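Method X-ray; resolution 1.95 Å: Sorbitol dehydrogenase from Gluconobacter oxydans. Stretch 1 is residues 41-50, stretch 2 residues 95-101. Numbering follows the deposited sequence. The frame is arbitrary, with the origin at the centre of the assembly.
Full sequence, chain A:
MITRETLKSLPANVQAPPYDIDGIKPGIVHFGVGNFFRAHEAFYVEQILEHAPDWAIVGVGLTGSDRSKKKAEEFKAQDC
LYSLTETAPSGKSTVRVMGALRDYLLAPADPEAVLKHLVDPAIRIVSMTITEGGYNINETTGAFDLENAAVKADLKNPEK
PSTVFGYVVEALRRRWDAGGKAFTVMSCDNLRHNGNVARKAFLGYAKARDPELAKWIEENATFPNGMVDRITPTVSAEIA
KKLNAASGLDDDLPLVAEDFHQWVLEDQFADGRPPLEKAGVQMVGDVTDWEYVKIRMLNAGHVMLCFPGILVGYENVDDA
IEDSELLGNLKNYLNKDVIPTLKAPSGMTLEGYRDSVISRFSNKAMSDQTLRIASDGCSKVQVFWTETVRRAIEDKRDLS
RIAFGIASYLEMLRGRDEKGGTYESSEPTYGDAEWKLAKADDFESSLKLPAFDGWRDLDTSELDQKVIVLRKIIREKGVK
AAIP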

# COMPACT_ATOMS: atom_id res chain seq x y z
N GLU A 41 -0.22 -2.62 10.53
CA GLU A 41 0.64 -2.22 11.64
C GLU A 41 0.10 -2.69 13.00
O GLU A 41 0.82 -3.31 13.78
CB GLU A 41 0.82 -0.70 11.67
CG GLU A 41 1.88 -0.25 12.68
CD GLU A 41 1.95 1.25 12.85
OE1 GLU A 41 1.76 1.97 11.85
OE2 GLU A 41 2.21 1.71 13.98
N ALA A 42 -1.16 -2.40 13.27
CA ALA A 42 -1.76 -2.81 14.54
C ALA A 42 -1.75 -4.33 14.67
O ALA A 42 -1.62 -4.87 15.77
CB ALA A 42 -3.19 -2.28 14.64
N PHE A 43 -1.89 -5.00 13.53
CA PHE A 43 -1.91 -6.46 13.46
C PHE A 43 -0.59 -7.08 13.91
O PHE A 43 -0.58 -8.03 14.70
CB PHE A 43 -2.22 -6.89 12.02
CG PHE A 43 -2.26 -8.38 11.81
CD1 PHE A 43 -3.35 -9.12 12.24
CD2 PHE A 43 -1.21 -9.03 11.17
CE1 PHE A 43 -3.41 -10.50 12.02
CE2 PHE A 43 -1.26 -10.41 10.95
CZ PHE A 43 -2.36 -11.15 11.38
N TYR A 44 0.52 -6.54 13.40
CA TYR A 44 1.84 -7.07 13.78
C TYR A 44 2.16 -6.77 15.25
O TYR A 44 2.70 -7.63 15.96
CB TYR A 44 2.93 -6.49 12.88
CG TYR A 44 2.95 -7.09 11.49
CD1 TYR A 44 3.52 -8.35 11.26
CD2 TYR A 44 2.39 -6.41 10.40
CE1 TYR A 44 3.53 -8.92 9.98
CE2 TYR A 44 2.40 -6.97 9.12
CZ TYR A 44 2.97 -8.22 8.92
OH TYR A 44 2.96 -8.77 7.65
N VAL A 45 1.84 -5.56 15.70
CA VAL A 45 2.10 -5.20 17.08
C VAL A 45 1.32 -6.11 18.03
O VAL A 45 1.83 -6.53 19.07
CB VAL A 45 1.73 -3.72 17.34
CG1 VAL A 45 1.77 -3.41 18.83
CG2 VAL A 45 2.72 -2.82 16.60
N GLU A 46 0.09 -6.42 17.65
CA GLU A 46 -0.78 -7.28 18.45
C GLU A 46 -0.10 -8.61 18.76
O GLU A 46 -0.34 -9.21 19.81
CB GLU A 46 -2.09 -7.54 17.69
CG GLU A 46 -3.09 -8.40 18.44
CD GLU A 46 -3.94 -7.60 19.40
OE1 GLU A 46 -3.48 -6.53 19.85
OE2 GLU A 46 -5.07 -8.03 19.71
N GLN A 47 0.75 -9.07 17.85
CA GLN A 47 1.44 -10.35 18.00
C GLN A 47 2.75 -10.32 18.79
O GLN A 47 3.34 -11.37 19.03
CB GLN A 47 1.69 -10.95 16.62
CG GLN A 47 0.42 -11.17 15.82
CD GLN A 47 0.71 -11.50 14.37
OE1 GLN A 47 1.27 -12.56 14.06
NE2 GLN A 47 0.33 -10.59 13.47
N ILE A 48 3.21 -9.14 19.18
CA ILE A 48 4.44 -9.06 19.97
C ILE A 48 4.19 -8.41 21.32
O ILE A 48 5.10 -8.26 22.13
CB ILE A 48 5.55 -8.27 19.21
CG1 ILE A 48 5.03 -6.91 18.75
CG2 ILE A 48 6.05 -9.08 18.02
CD1 ILE A 48 4.83 -5.91 19.87
N LEU A 49 2.94 -8.03 21.57
CA LEU A 49 2.57 -7.38 22.82
C LEU A 49 2.68 -8.34 24.01
O LEU A 49 2.83 -7.91 25.16
CB LEU A 49 1.14 -6.85 22.71
CG LEU A 49 0.90 -5.37 23.04
CD1 LEU A 49 2.01 -4.50 22.45
CD2 LEU A 49 -0.45 -4.95 22.50
N GLU A 50 2.61 -9.63 23.73
CA GLU A 50 2.73 -10.64 24.78
C GLU A 50 4.20 -10.84 25.12
O GLU A 50 4.53 -11.50 26.10
CB GLU A 50 2.14 -11.97 24.29
CG GLU A 50 2.85 -12.54 23.08
CD GLU A 50 2.19 -13.81 22.56
OE1 GLU A 50 2.07 -14.77 23.35
OE2 GLU A 50 1.81 -13.84 21.37
N VAL A 95 -11.84 -14.62 12.77
CA VAL A 95 -12.05 -13.29 13.33
C VAL A 95 -11.44 -13.15 14.72
O VAL A 95 -11.44 -14.10 15.51
CB VAL A 95 -13.56 -12.93 13.37
CG1 VAL A 95 -14.31 -13.88 14.29
CG2 VAL A 95 -13.73 -11.49 13.83
N ARG A 96 -10.92 -11.97 15.00
CA ARG A 96 -10.29 -11.70 16.28
C ARG A 96 -10.56 -10.27 16.74
O ARG A 96 -10.79 -9.38 15.93
CB ARG A 96 -8.78 -11.93 16.18
CG ARG A 96 -8.07 -11.00 15.21
CD ARG A 96 -6.62 -11.40 15.04
NE ARG A 96 -5.93 -11.46 16.32
CZ ARG A 96 -4.78 -12.09 16.53
NH1 ARG A 96 -4.18 -12.73 15.54
NH2 ARG A 96 -4.23 -12.08 17.74
N VAL A 97 -10.54 -10.07 18.06
CA VAL A 97 -10.75 -8.75 18.63
C VAL A 97 -9.36 -8.21 18.94
O VAL A 97 -8.61 -8.79 19.72
CB VAL A 97 -11.59 -8.83 19.92
CG1 VAL A 97 -11.76 -7.44 20.53
CG2 VAL A 97 -12.95 -9.43 19.61
N MSE A 98 -9.02 -7.09 18.30
CA MSE A 98 -7.72 -6.45 18.43
C MSE A 98 -7.65 -5.50 19.62
O MSE A 98 -8.53 -4.67 19.81
CB MSE A 98 -7.43 -5.67 17.15
CG MSE A 98 -7.51 -6.51 15.88
SE MSE A 98 -5.85 -7.41 15.55
CE MSE A 98 -4.83 -5.86 15.00
N GLY A 99 -6.57 -5.60 20.40
CA GLY A 99 -6.43 -4.72 21.56
C GLY A 99 -5.23 -3.78 21.57
O GLY A 99 -5.08 -2.99 22.50
N ALA A 100 -4.39 -3.83 20.54
CA ALA A 100 -3.20 -2.99 20.47
C ALA A 100 -3.43 -1.47 20.54
O ALA A 100 -2.60 -0.74 21.09
CB ALA A 100 -2.40 -3.32 19.21
N LEU A 101 -4.55 -1.01 19.99
CA LEU A 101 -4.88 0.42 19.99
C LEU A 101 -5.55 0.74 21.32
O LEU A 101 -6.72 0.41 21.52
CB LEU A 101 -5.84 0.72 18.84
CG LEU A 101 -6.26 2.17 18.58
CD1 LEU A 101 -5.03 3.01 18.23
CD2 LEU A 101 -7.25 2.20 17.43
O HOH W 1 -6.14 -10.26 18.77

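The contact is organised around one buried carboxylate. Glu46 has its CA-to-CB bond directed toward the other stretch, and its side chain is the polar centre of an otherwise largely apolar meeting. Chi1 is t, which carries CG outward from the helix, and chi2 is p at 84°, which bends the chain so that the carboxylate arrives at the backbone of Gly99 and Ala100. There Glu46 OE2 accepts a hydrogen bond from Gly99 N at 2.9 Å with a good angle of 158°, while Glu46 OE1 takes a weak one from the same Gly99 N at 3.3 Å. Glu46 OE1 also lies 2.9 Å from Ala100 N. The carboxylate thus faces two successive backbone nitrogens, a placement that gives its buried charge polar company.

A water completes the arrangement. Water 1 donates to Glu46 OE2 at 2.6 Å and to Val97 O at 3.0 Å, and accepts from Arg96 NE at 2.7 Å. It donates to both acceptors, joining two atoms that cannot hydrogen-bond each other, Glu46 OE2 and Val97 O, which are 3.6 Å apart. It also links the carboxylate to Arg96 without a direct salt bridge: Glu46 OE2 and Arg96 NH2 are 4.6 Å apart, so the opposite charges are near but reach each other through solvent.

Arg96 leaves the strand with CA-to-CB toward the helix, and its p, t, m conformation for chi1 to chi3 carries the guanidinium across to the helix. Arg96 NH2 comes within 3.9 Å of Glu46 CG, and Arg96 NH1 within 4.2 Å of Phe43 CE1, an oblique approach to the aromatic ring. The rule here is economical: Arg96 NE donates to the water, and the guanidinium also packs beside carbon of Glu46 and Phe43.

Selenomethionine at Met98 shows how a side chain can reach where its CB does not point. CA-to-CB runs sideways, but three successive m torsions (-55°, -85°, -72°) fold the chain so that Met98 CE comes to 3.4 Å from both Ala42 O and Phe43 CA. The methyl therefore packs against helix backbone as well as side chains, with Met98 CE lying 4.0 Å from Ala42 CB and 4.1 Å from Phe43 CB. Ala42 CB, directed toward the other stretch, adds an apolar contact. Phe43 has chi1 t; its CB points sideways, yet its ring end comes nearer. Phe43 O accepts a 3.0 Å hydrogen bond from Gln47 NE2, one turn on.

Ala100 packs beside Glu46. Ala100 CA is 5.3 Å from Glu46 CA, a spacing compatible with its small methyl, whose CA-to-CB bond points toward the other stretch. Ala100 CB lies 3.4 Å from Glu46 OE1 and 4.2 Å from both Val45 CG1 and Leu49 CD2, so apolar carbon adjoins the carboxylate. Leu49 makes its contact with an off-well chi1 of -127°, which brings Leu49 CD2 to 3.9 Å from Ala100 CA.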